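Local coordinates for Mgp-operon protein 3 (Mycoplasma pneumoniae, PDB 6RJ1) that probably takes part in adhesion of the bacterium to host cells, as an extracellular, membrane-tethered partner of the adhesin P1, at residues V238-L242 with S354-A360; D224-R230 with S244-G250; G807-N813 with S833-F839; D691-Y696 with A729-V735. The contacts are given in a common frame with arbitrary orientation. Residue numbers count along the deposited sequence, not the author numbering.

Contact 1: residues V238-L242 with S354-A360; sequences VYEPL and SKYLNTA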
# COMPACT_ATOMS: atom_id res chain seq x y z
N VAL A 238 13.41 -14.98 -5.96
CA VAL A 238 14.14 -13.70 -6.07
C VAL A 238 13.98 -13.18 -7.51
O VAL A 238 14.02 -11.98 -7.75
CB VAL A 238 15.63 -13.81 -5.66
CG1 VAL A 238 15.89 -13.30 -4.25
CG2 VAL A 238 16.22 -15.20 -5.89
N TYR A 239 13.75 -14.11 -8.45
CA TYR A 239 13.55 -13.88 -9.88
C TYR A 239 12.11 -13.51 -10.18
O TYR A 239 11.17 -14.00 -9.54
CB TYR A 239 13.96 -15.12 -10.70
CG TYR A 239 15.20 -15.80 -10.17
CD1 TYR A 239 16.47 -15.31 -10.49
CD2 TYR A 239 15.12 -16.90 -9.33
CE1 TYR A 239 17.62 -15.91 -9.98
CE2 TYR A 239 16.27 -17.50 -8.81
CZ TYR A 239 17.52 -17.01 -9.14
OH TYR A 239 18.65 -17.60 -8.64
N GLU A 240 11.93 -12.64 -11.18
CA GLU A 240 10.64 -12.18 -11.67
C GLU A 240 10.70 -11.99 -13.20
O GLU A 240 11.74 -11.58 -13.71
CB GLU A 240 10.14 -10.92 -10.93
CG GLU A 240 11.08 -9.73 -10.94
CD GLU A 240 10.38 -8.41 -10.67
OE1 GLU A 240 9.43 -8.08 -11.42
OE2 GLU A 240 10.76 -7.72 -9.70
N PRO A 241 9.61 -12.34 -13.94
CA PRO A 241 9.68 -12.25 -15.41
C PRO A 241 9.64 -10.84 -15.99
O PRO A 241 9.07 -9.92 -15.39
CB PRO A 241 8.48 -13.08 -15.87
CG PRO A 241 7.51 -12.96 -14.76
CD PRO A 241 8.31 -12.88 -13.50
N LEU A 242 10.23 -10.68 -17.19
CA LEU A 242 10.24 -9.42 -17.94
C LEU A 242 8.88 -9.20 -18.58
O LEU A 242 8.44 -8.06 -18.70
CB LEU A 242 11.33 -9.45 -19.02
CG LEU A 242 12.75 -9.25 -18.54
CD1 LEU A 242 13.72 -9.87 -19.49
CD2 LEU A 242 13.07 -7.77 -18.37
N SER A 354 17.18 -12.37 -20.43
CA SER A 354 16.26 -12.32 -21.57
C SER A 354 14.84 -12.78 -21.20
O SER A 354 13.90 -12.50 -21.95
CB SER A 354 16.80 -13.15 -22.72
OG SER A 354 17.11 -14.47 -22.28
N LYS A 355 14.68 -13.47 -20.06
CA LYS A 355 13.39 -13.98 -19.60
C LYS A 355 13.03 -13.48 -18.19
O LYS A 355 11.87 -13.11 -17.95
CB LYS A 355 13.35 -15.52 -19.67
CG LYS A 355 13.49 -16.09 -21.07
CD LYS A 355 13.29 -17.61 -21.11
CE LYS A 355 14.18 -18.27 -22.14
NZ LYS A 355 15.64 -17.97 -22.01
N TYR A 356 14.01 -13.47 -17.28
CA TYR A 356 13.84 -13.07 -15.87
C TYR A 356 14.86 -12.04 -15.39
O TYR A 356 15.96 -11.93 -15.93
CB TYR A 356 13.93 -14.30 -14.94
CG TYR A 356 12.89 -15.36 -15.21
CD1 TYR A 356 11.63 -15.31 -14.62
CD2 TYR A 356 13.18 -16.45 -16.03
CE1 TYR A 356 10.67 -16.29 -14.87
CE2 TYR A 356 12.23 -17.44 -16.29
CZ TYR A 356 10.98 -17.35 -15.70
OH TYR A 356 10.04 -18.32 -15.96
N LEU A 357 14.48 -11.31 -14.32
CA LEU A 357 15.32 -10.33 -13.64
C LEU A 357 15.61 -10.86 -12.24
O LEU A 357 14.73 -11.46 -11.61
CB LEU A 357 14.61 -8.97 -13.49
CG LEU A 357 14.21 -8.21 -14.75
CD1 LEU A 357 13.06 -7.27 -14.44
CD2 LEU A 357 15.39 -7.45 -15.36
N ASN A 358 16.83 -10.63 -11.74
CA ASN A 358 17.23 -10.99 -10.38
C ASN A 358 17.09 -9.70 -9.57
O ASN A 358 17.87 -8.75 -9.76
CB ASN A 358 18.67 -11.53 -10.36
CG ASN A 358 19.08 -12.24 -9.09
OD1 ASN A 358 18.79 -11.80 -7.97
ND2 ASN A 358 19.78 -13.36 -9.24
N THR A 359 16.05 -9.63 -8.73
CA THR A 359 15.76 -8.42 -7.96
C THR A 359 16.06 -8.59 -6.47
O THR A 359 15.42 -7.95 -5.63
CB THR A 359 14.34 -7.94 -8.25
OG1 THR A 359 13.43 -9.02 -8.06
CG2 THR A 359 14.18 -7.35 -9.65
N ALA A 360 17.07 -9.43 -6.14
CA ALA A 360 17.50 -9.72 -4.77
C ALA A 360 17.80 -8.47 -3.93
O ALA A 360 17.27 -8.35 -2.82
CB ALA A 360 18.71 -10.64 -4.79

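Contact 2: residues D224-R230 with S244-G250; sequences DKGRAYR and STKEGKG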
# COMPACT_ATOMS: atom_id res chain seq x y z
N ASP A 224 -1.62 -19.25 -14.65
CA ASP A 224 -0.70 -20.30 -15.08
C ASP A 224 0.74 -19.82 -15.36
O ASP A 224 1.68 -20.61 -15.25
CB ASP A 224 -1.27 -21.03 -16.31
CG ASP A 224 -1.43 -20.20 -17.57
OD1 ASP A 224 -1.77 -18.99 -17.45
OD2 ASP A 224 -1.25 -20.75 -18.69
N LYS A 225 0.90 -18.55 -15.76
CA LYS A 225 2.18 -17.92 -16.09
C LYS A 225 2.33 -16.61 -15.32
O LYS A 225 1.35 -16.10 -14.75
CB LYS A 225 2.27 -17.63 -17.61
CG LYS A 225 2.36 -18.88 -18.47
CD LYS A 225 2.46 -18.54 -19.95
CE LYS A 225 2.97 -19.70 -20.78
NZ LYS A 225 1.97 -20.80 -20.89
N GLY A 226 3.55 -16.07 -15.33
CA GLY A 226 3.87 -14.78 -14.72
C GLY A 226 4.46 -14.78 -13.33
O GLY A 226 4.90 -15.82 -12.83
N ARG A 227 4.45 -13.58 -12.71
CA ARG A 227 4.93 -13.29 -11.35
C ARG A 227 4.34 -14.29 -10.37
O ARG A 227 3.17 -14.66 -10.48
CB ARG A 227 4.56 -11.87 -10.89
CG ARG A 227 4.50 -10.79 -11.97
CD ARG A 227 5.39 -9.60 -11.68
NE ARG A 227 5.12 -9.04 -10.35
CZ ARG A 227 6.05 -8.79 -9.44
NH1 ARG A 227 5.70 -8.33 -8.25
NH2 ARG A 227 7.33 -8.99 -9.71
N ALA A 228 5.17 -14.74 -9.42
CA ALA A 228 4.77 -15.74 -8.46
C ALA A 228 3.68 -15.31 -7.50
O ALA A 228 3.67 -14.17 -7.02
CB ALA A 228 5.98 -16.23 -7.69
N TYR A 229 2.73 -16.22 -7.27
CA TYR A 229 1.66 -16.16 -6.30
C TYR A 229 1.97 -17.34 -5.41
O TYR A 229 2.17 -18.46 -5.91
CB TYR A 229 0.28 -16.32 -6.96
CG TYR A 229 -0.22 -15.05 -7.60
CD1 TYR A 229 -0.84 -14.06 -6.84
CD2 TYR A 229 -0.05 -14.83 -8.96
CE1 TYR A 229 -1.30 -12.88 -7.42
CE2 TYR A 229 -0.51 -13.65 -9.56
CZ TYR A 229 -1.13 -12.68 -8.78
OH TYR A 229 -1.58 -11.53 -9.39
N ARG A 230 2.15 -17.09 -4.11
CA ARG A 230 2.52 -18.18 -3.23
C ARG A 230 1.63 -18.29 -2.00
O ARG A 230 1.05 -17.30 -1.56
CB ARG A 230 4.02 -18.08 -2.83
CG ARG A 230 5.03 -18.21 -3.97
CD ARG A 230 5.25 -19.65 -4.42
NE ARG A 230 6.22 -19.76 -5.51
CZ ARG A 230 5.90 -19.72 -6.81
NH1 ARG A 230 6.84 -19.83 -7.73
NH2 ARG A 230 4.64 -19.54 -7.18
N SER A 244 5.10 -11.22 -18.17
CA SER A 244 4.27 -12.23 -17.51
C SER A 244 3.26 -12.92 -18.44
O SER A 244 2.58 -13.87 -18.03
CB SER A 244 3.59 -11.65 -16.28
OG SER A 244 4.48 -11.70 -15.18
N THR A 245 3.17 -12.45 -19.68
CA THR A 245 2.33 -13.00 -20.73
C THR A 245 3.11 -14.14 -21.43
O THR A 245 2.50 -15.00 -22.06
CB THR A 245 1.84 -11.82 -21.62
OG1 THR A 245 0.54 -11.41 -21.17
CG2 THR A 245 1.82 -12.13 -23.12
N LYS A 246 4.44 -14.16 -21.24
CA LYS A 246 5.34 -15.13 -21.87
C LYS A 246 6.08 -16.04 -20.89
O LYS A 246 6.19 -17.24 -21.15
CB LYS A 246 6.33 -14.40 -22.79
CG LYS A 246 5.70 -14.01 -24.13
CD LYS A 246 6.39 -12.80 -24.77
CE LYS A 246 5.88 -12.52 -26.17
NZ LYS A 246 4.46 -12.08 -26.20
N GLU A 247 6.62 -15.48 -19.80
CA GLU A 247 7.39 -16.25 -18.82
C GLU A 247 6.78 -16.24 -17.42
O GLU A 247 5.77 -15.58 -17.19
CB GLU A 247 8.87 -15.78 -18.80
CG GLU A 247 9.62 -16.05 -20.10
CD GLU A 247 9.71 -17.48 -20.62
OE1 GLU A 247 9.89 -17.64 -21.85
OE2 GLU A 247 9.63 -18.43 -19.81
N GLY A 248 7.39 -17.00 -16.51
CA GLY A 248 6.92 -17.17 -15.14
C GLY A 248 5.96 -18.35 -15.03
O GLY A 248 5.49 -18.87 -16.05
N LYS A 249 5.67 -18.79 -13.80
CA LYS A 249 4.75 -19.91 -13.56
C LYS A 249 3.51 -19.53 -12.73
O LYS A 249 2.70 -20.39 -12.41
CB LYS A 249 5.50 -21.11 -12.95
CG LYS A 249 6.46 -21.79 -13.91
CD LYS A 249 5.76 -22.52 -15.04
CE LYS A 249 6.64 -22.71 -16.24
NZ LYS A 249 5.92 -23.39 -17.35
N GLY A 250 3.36 -18.24 -12.42
CA GLY A 250 2.23 -17.72 -11.66
C GLY A 250 2.08 -18.40 -10.32
O GLY A 250 3.01 -18.39 -9.51

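Contact 3: residues G807-N813 with S833-F839; sequences GGVVRLN and SFSYTPF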
# COMPACT_ATOMS: atom_id res chain seq x y z
N GLY A 807 3.32 11.37 -9.16
CA GLY A 807 2.82 12.52 -9.91
C GLY A 807 2.38 13.74 -9.14
O GLY A 807 2.21 14.80 -9.76
N GLY A 808 2.18 13.62 -7.84
CA GLY A 808 1.75 14.76 -7.05
C GLY A 808 1.63 14.57 -5.55
O GLY A 808 1.96 13.51 -5.01
N VAL A 809 1.15 15.62 -4.87
CA VAL A 809 0.93 15.64 -3.43
C VAL A 809 -0.56 15.53 -3.11
O VAL A 809 -1.40 16.14 -3.78
CB VAL A 809 1.62 16.87 -2.76
CG1 VAL A 809 1.03 18.20 -3.24
CG2 VAL A 809 1.59 16.78 -1.23
N VAL A 810 -0.89 14.74 -2.08
CA VAL A 810 -2.27 14.59 -1.63
C VAL A 810 -2.40 15.14 -0.21
O VAL A 810 -1.59 14.83 0.67
CB VAL A 810 -2.92 13.19 -1.82
CG1 VAL A 810 -1.88 12.11 -2.08
CG2 VAL A 810 -3.85 12.79 -0.68
N ARG A 811 -3.38 16.02 -0.03
CA ARG A 811 -3.70 16.66 1.24
C ARG A 811 -5.01 16.09 1.76
O ARG A 811 -6.00 15.97 1.02
CB ARG A 811 -3.80 18.18 1.08
CG ARG A 811 -3.92 18.90 2.41
CD ARG A 811 -4.04 20.39 2.23
NE ARG A 811 -4.49 21.01 3.47
CZ ARG A 811 -4.71 22.31 3.61
NH1 ARG A 811 -4.53 23.14 2.58
NH2 ARG A 811 -5.11 22.80 4.77
N LEU A 812 -5.02 15.76 3.06
CA LEU A 812 -6.18 15.22 3.75
C LEU A 812 -6.65 16.22 4.80
O LEU A 812 -5.88 16.58 5.68
CB LEU A 812 -5.88 13.83 4.34
CG LEU A 812 -5.26 12.83 3.36
CD1 LEU A 812 -4.76 11.60 4.09
CD2 LEU A 812 -6.22 12.48 2.23
N ASN A 813 -7.88 16.71 4.64
CA ASN A 813 -8.47 17.74 5.49
C ASN A 813 -9.47 17.20 6.49
O ASN A 813 -10.25 16.30 6.17
CB ASN A 813 -9.08 18.86 4.64
CG ASN A 813 -8.15 19.33 3.55
OD1 ASN A 813 -7.13 19.97 3.81
ND2 ASN A 813 -8.47 18.99 2.31
N SER A 833 -12.40 16.68 1.88
CA SER A 833 -11.47 15.95 2.76
C SER A 833 -10.25 15.43 2.00
O SER A 833 -9.23 15.09 2.61
CB SER A 833 -12.19 14.79 3.44
OG SER A 833 -12.61 13.82 2.50
N PHE A 834 -10.36 15.33 0.67
CA PHE A 834 -9.28 14.84 -0.20
C PHE A 834 -8.95 15.87 -1.29
O PHE A 834 -9.86 16.44 -1.90
CB PHE A 834 -9.68 13.50 -0.84
CG PHE A 834 -8.65 12.88 -1.76
CD1 PHE A 834 -8.64 13.18 -3.12
CD2 PHE A 834 -7.73 11.96 -1.27
CE1 PHE A 834 -7.69 12.60 -3.96
CE2 PHE A 834 -6.80 11.37 -2.13
CZ PHE A 834 -6.79 11.68 -3.47
N SER A 835 -7.65 16.04 -1.55
CA SER A 835 -7.11 16.93 -2.58
C SER A 835 -5.82 16.34 -3.16
O SER A 835 -4.95 15.89 -2.41
CB SER A 835 -6.87 18.33 -2.03
OG SER A 835 -5.58 18.81 -2.38
N TYR A 836 -5.70 16.34 -4.49
CA TYR A 836 -4.50 15.88 -5.19
C TYR A 836 -4.04 17.00 -6.12
O TYR A 836 -4.81 17.46 -6.97
CB TYR A 836 -4.76 14.56 -5.94
CG TYR A 836 -3.69 14.21 -6.96
CD1 TYR A 836 -2.50 13.60 -6.57
CD2 TYR A 836 -3.86 14.52 -8.31
CE1 TYR A 836 -1.51 13.30 -7.50
CE2 TYR A 836 -2.87 14.23 -9.24
CZ TYR A 836 -1.70 13.61 -8.84
OH TYR A 836 -0.73 13.34 -9.77
N THR A 837 -2.80 17.47 -5.93
CA THR A 837 -2.22 18.52 -6.76
C THR A 837 -1.00 17.93 -7.47
O THR A 837 -0.07 17.49 -6.80
CB THR A 837 -1.89 19.76 -5.93
OG1 THR A 837 -3.01 20.07 -5.10
CG2 THR A 837 -1.53 20.97 -6.80
N PRO A 838 -1.00 17.87 -8.82
CA PRO A 838 0.16 17.29 -9.53
C PRO A 838 1.41 18.14 -9.37
O PRO A 838 1.34 19.36 -9.47
CB PRO A 838 -0.30 17.25 -11.00
CG PRO A 838 -1.77 17.49 -10.98
CD PRO A 838 -2.02 18.34 -9.78
N PHE A 839 2.56 17.50 -9.12
CA PHE A 839 3.80 18.26 -9.00
C PHE A 839 4.53 18.37 -10.37
O PHE A 839 4.19 17.66 -11.31
CB PHE A 839 4.71 17.75 -7.86
CG PHE A 839 5.05 16.28 -7.71
CD1 PHE A 839 5.46 15.53 -8.80
CD2 PHE A 839 5.10 15.69 -6.44
CE1 PHE A 839 5.83 14.18 -8.64
CE2 PHE A 839 5.45 14.35 -6.29
CZ PHE A 839 5.82 13.60 -7.38

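Contact 4: residues D691-Y696 with A729-V735; sequences DQLLVY and ASHYLPV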
# COMPACT_ATOMS: atom_id res chain seq x y z
N ASP A 691 -9.70 -0.22 -8.31
CA ASP A 691 -8.32 -0.03 -8.73
C ASP A 691 -7.77 1.35 -8.37
O ASP A 691 -8.48 2.34 -8.50
CB ASP A 691 -8.15 -0.33 -10.23
CG ASP A 691 -8.46 -1.78 -10.58
OD1 ASP A 691 -7.56 -2.63 -10.45
OD2 ASP A 691 -9.62 -2.07 -10.97
N GLN A 692 -6.49 1.39 -7.90
CA GLN A 692 -5.74 2.59 -7.51
C GLN A 692 -6.50 3.38 -6.43
O GLN A 692 -6.62 4.61 -6.51
CB GLN A 692 -5.38 3.47 -8.73
CG GLN A 692 -4.80 2.73 -9.92
CD GLN A 692 -3.30 2.61 -9.92
OE1 GLN A 692 -2.67 2.26 -8.93
NE2 GLN A 692 -2.69 2.89 -11.06
N LEU A 693 -7.01 2.65 -5.43
CA LEU A 693 -7.80 3.23 -4.35
C LEU A 693 -7.01 3.61 -3.11
O LEU A 693 -6.45 2.75 -2.42
CB LEU A 693 -8.95 2.27 -3.98
CG LEU A 693 -10.38 2.72 -4.29
CD1 LEU A 693 -10.58 3.03 -5.78
CD2 LEU A 693 -11.35 1.65 -3.85
N LEU A 694 -6.98 4.93 -2.81
CA LEU A 694 -6.36 5.43 -1.60
C LEU A 694 -7.42 5.44 -0.50
O LEU A 694 -8.52 5.92 -0.70
CB LEU A 694 -5.72 6.82 -1.78
CG LEU A 694 -4.84 7.27 -0.59
CD1 LEU A 694 -3.39 6.79 -0.73
CD2 LEU A 694 -4.90 8.77 -0.40
N VAL A 695 -7.06 4.86 0.63
CA VAL A 695 -7.87 4.74 1.84
C VAL A 695 -7.18 5.64 2.88
O VAL A 695 -5.96 5.58 3.04
CB VAL A 695 -7.92 3.24 2.26
CG1 VAL A 695 -8.46 3.06 3.66
CG2 VAL A 695 -8.74 2.43 1.27
N TYR A 696 -7.95 6.50 3.53
CA TYR A 696 -7.43 7.43 4.54
C TYR A 696 -8.48 7.65 5.63
O TYR A 696 -9.65 7.35 5.42
CB TYR A 696 -7.03 8.78 3.90
CG TYR A 696 -8.17 9.52 3.22
CD1 TYR A 696 -8.54 9.22 1.91
CD2 TYR A 696 -8.87 10.51 3.90
CE1 TYR A 696 -9.61 9.88 1.30
CE2 TYR A 696 -9.93 11.18 3.29
CZ TYR A 696 -10.30 10.86 1.99
OH TYR A 696 -11.35 11.51 1.38
N ALA A 729 -12.38 7.19 4.58
CA ALA A 729 -12.88 7.32 3.22
C ALA A 729 -11.90 6.72 2.22
O ALA A 729 -10.74 6.45 2.55
CB ALA A 729 -13.13 8.78 2.89
N SER A 730 -12.39 6.49 1.00
CA SER A 730 -11.60 5.96 -0.09
C SER A 730 -11.72 6.89 -1.27
O SER A 730 -12.76 7.54 -1.47
CB SER A 730 -12.02 4.55 -0.46
OG SER A 730 -13.22 4.51 -1.21
N HIS A 731 -10.65 6.97 -2.05
CA HIS A 731 -10.61 7.83 -3.22
C HIS A 731 -9.80 7.19 -4.33
O HIS A 731 -8.74 6.62 -4.09
CB HIS A 731 -10.03 9.20 -2.85
CG HIS A 731 -10.56 10.31 -3.69
ND1 HIS A 731 -11.51 11.19 -3.20
CD2 HIS A 731 -10.30 10.62 -4.98
CE1 HIS A 731 -11.78 12.02 -4.20
NE2 HIS A 731 -11.08 11.71 -5.29
N TYR A 732 -10.30 7.34 -5.55
CA TYR A 732 -9.64 6.84 -6.74
C TYR A 732 -8.48 7.78 -7.06
O TYR A 732 -8.67 8.98 -7.26
CB TYR A 732 -10.66 6.75 -7.89
CG TYR A 732 -10.09 6.44 -9.26
CD1 TYR A 732 -9.39 5.26 -9.50
CD2 TYR A 732 -10.33 7.29 -10.33
CE1 TYR A 732 -8.91 4.95 -10.77
CE2 TYR A 732 -9.87 6.99 -11.61
CZ TYR A 732 -9.16 5.82 -11.82
OH TYR A 732 -8.73 5.55 -13.10
N LEU A 733 -7.27 7.22 -7.03
CA LEU A 733 -6.04 7.96 -7.26
C LEU A 733 -5.14 7.21 -8.26
O LEU A 733 -4.24 6.47 -7.85
CB LEU A 733 -5.36 8.19 -5.89
CG LEU A 733 -4.22 9.19 -5.81
CD1 LEU A 733 -4.64 10.56 -6.31
CD2 LEU A 733 -3.72 9.30 -4.38
N PRO A 734 -5.40 7.35 -9.58
CA PRO A 734 -4.59 6.64 -10.57
C PRO A 734 -3.21 7.26 -10.79
O PRO A 734 -3.01 8.40 -10.40
CB PRO A 734 -5.44 6.75 -11.84
CG PRO A 734 -6.16 8.02 -11.69
CD PRO A 734 -6.46 8.16 -10.23
N VAL A 735 -2.28 6.53 -11.45
CA VAL A 735 -0.97 7.09 -11.81
C VAL A 735 -1.16 8.13 -12.93
O VAL A 735 -2.08 7.98 -13.73
CB VAL A 735 0.10 6.06 -12.27
CG1 VAL A 735 0.83 5.46 -11.09
CG2 VAL A 735 -0.47 4.99 -13.19

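Contact 1: residues V238-L242 with S354-A360
Two leucines make the apolar centre of this short ribbon, Leu242 CD2 lying 3.8 Å from Leu357 CD2; Leu242 CD1 also packs on the Ser354 backbone, at its C atom, 3.6 Å away. Pro241 CB touches Tyr356 CE1 (4.0 Å) on the opposite side, and Val238 CG1 meets Ala360 CB (3.9 Å) at the far end of the ribbon. The antiparallel ladder links these patches. Glu240 and Leu357 form its hydrogen-bonded pair, with Glu240 N to Leu357 O at 3.1 Å and Leu357 N to Glu240 O at 2.8 Å; Leu242 N to Lys355 O, 3.0 Å, extends it. At the other end Val238 O accepts twice, from Thr359 N at 3.3 Å and Thr359 OG1 at 3.0 Å. The polar edge lies with Glu240, whose carboxylate binds Thr171 and Arg227. The result is a two-stranded antiparallel sheet that joins residues more than a hundred positions apart. Helix 253-267 packs on Tyr239 and Tyr356, Glu260 of that helix bonding Tyr356 OH, while helix 360-365 starts directly beyond Thr359.

Contact 2: residues D224-R230 with S244-G250
Backbone hydrogen bonds dominate where a loop meets the run leading into strand 229-230. Gly250 N donates to Gly226 O at 2.9 Å, and Gly250 O accepts from Tyr229 N at 3.1 Å; Gly226 N to Glu247 O, 2.9 Å, is bent and weak. Several CA-H...O contacts fill the gaps, including Gly250 CA to Arg227 O and Ala228 CA to Gly250 O, both 3.4 Å. The principle illustrated is loop-to-loop packing made possible by glycine: a CB on Gly226 would clash with Ser244 CB, one on Gly248 with Gly226 O, and one on Gly250 with Lys225 O, and all three have positive phi. The loop 244-250, which leads from strand 239-241 into helix 253-267, thereby lies against the approach to strand 229-230, a member of the large mixed sheet. Side chains supply the second kind of bond. Ser244 OG accepts from Arg227 N at 3.1 Å and also bonds Gly178, whereas Arg230 NH2 reaches Gly250 O at 3.1 Å and Tyr229 O at 3.0 Å. The Arg227 guanidinium finds its charged partners outside, in salt bridges with Glu240 and Glu167. The aliphatic part of Lys225 runs over backbone carbonyls, CB 3.8 Å from Ser244 O.

Contact 3: residues G807-N813 with S833-F839
Side-chain rotamers show how one antiparallel pair can serve two different surroundings. On the face carrying Val810, Leu812, Phe834 and Tyr836, both aromatics adopt t at chi1, which brings their rings back across the neighbouring strand. Phe834 CE2 thus meets Val810 CG2 at 3.6 Å and Phe834 CD2 meets Leu812 CD2 at 3.8 Å, with Leu812 in an m, t conformation; Val810, at chi1 17°, sits between wells. Tyr836 extends beside the glycines, its OH 3.2 Å from Gly807 C. Phe839, in p, folds over Gly808: the CA of Gly808 lies 3.7 Å from the centroid of the Phe839 ring, a CH-pi contact over the face. A CB on Gly808 would strike Thr837 O and Tyr836 CE1. The other face bears Val809, Arg811, Ser835 and Thr837. Here Arg811 is fully extended, all its chi angles near 180°, so its end leaves Ser835 behind and reaches a salt bridge with Glu899. Paired bonds hold the backbones, as in Val809 N to Thr837 O, 3.0 Å, and Thr837 N to Val809 O, 2.9 Å; Ser835 N to Arg811 O, 3.1 Å, is weak. Within its antiparallel sheet, strand 808-815 runs between strands 799-805 and 834-838; strand 914-920 packs on the Val809-Arg811 face, and strand 693-699 meets Leu812 and Phe834.

Contact 4: residues D691-Y696 with A729-V735
Bumps and hollows match closely along this antiparallel pair. The ring of Tyr696, at chi1 p, leans across the neighbouring strand so that one face lies over Ala729 O, while its CZ meets the small Ala729 CB at 3.6 Å, a methyl leaving room for the ring. At the ring's edge comes His731 CB, 4.2 Å from Tyr696 CE1. Leu694 CB then meets Leu733 CD2 at 4.1 Å. On the other face Leu693 CD1 rests 4.3 Å from Tyr732 CB, and small Ser730 lies opposite Val695, Ser730 CB being 4.3 Å from Val695 CG2. Where the strands end, the CA-to-CB bond of Gln692 points toward the other segment, bringing CB to 3.7 Å from Pro734 CA; the side-chain NE2 of Gln692 bonds Ala672 O. The backbones close up through Leu694 N to His731 O, 2.8 Å, His731 N to Leu694 O, 2.7 Å, and Leu733 N to Gln692 O, 2.7 Å. Phe834 of strand 834-838 stacks on His731 and touches Leu694 and Leu733. The MgpC adhesin family, whose range includes part of segment 691-696, belongs to the beta-propeller clan. Strand 693-699, also paired with strand 549-563, here forms an antiparallel ladder with strand 723-732 inside a large mixed sheet.

Burial separates these contacts less than chemistry does. Contacts 1, 3 and 4 are buried, contact 1 despite lying about 22 Å from the chain's centre to its own, and contact 2, equally far out, only partly. Contact 4 lies deepest, its centre about 10 Å from the chain's, with contact 3 at about 17 Å; they touch through aromatic packing and a probable Ser833-Tyr696 hydroxyl bond, joining two sheets. Contacts 1 and 2, whose segments alternate along the chain, meet through the charged Arg227-Glu240 pair and a probable hydrogen bond between Gly248 N and Tyr356 OH. Contact 2 relies on glycine-rich loops, the others on regular antiparallel ladders. Contacts 2 and 4 reach the same large mixed sheet.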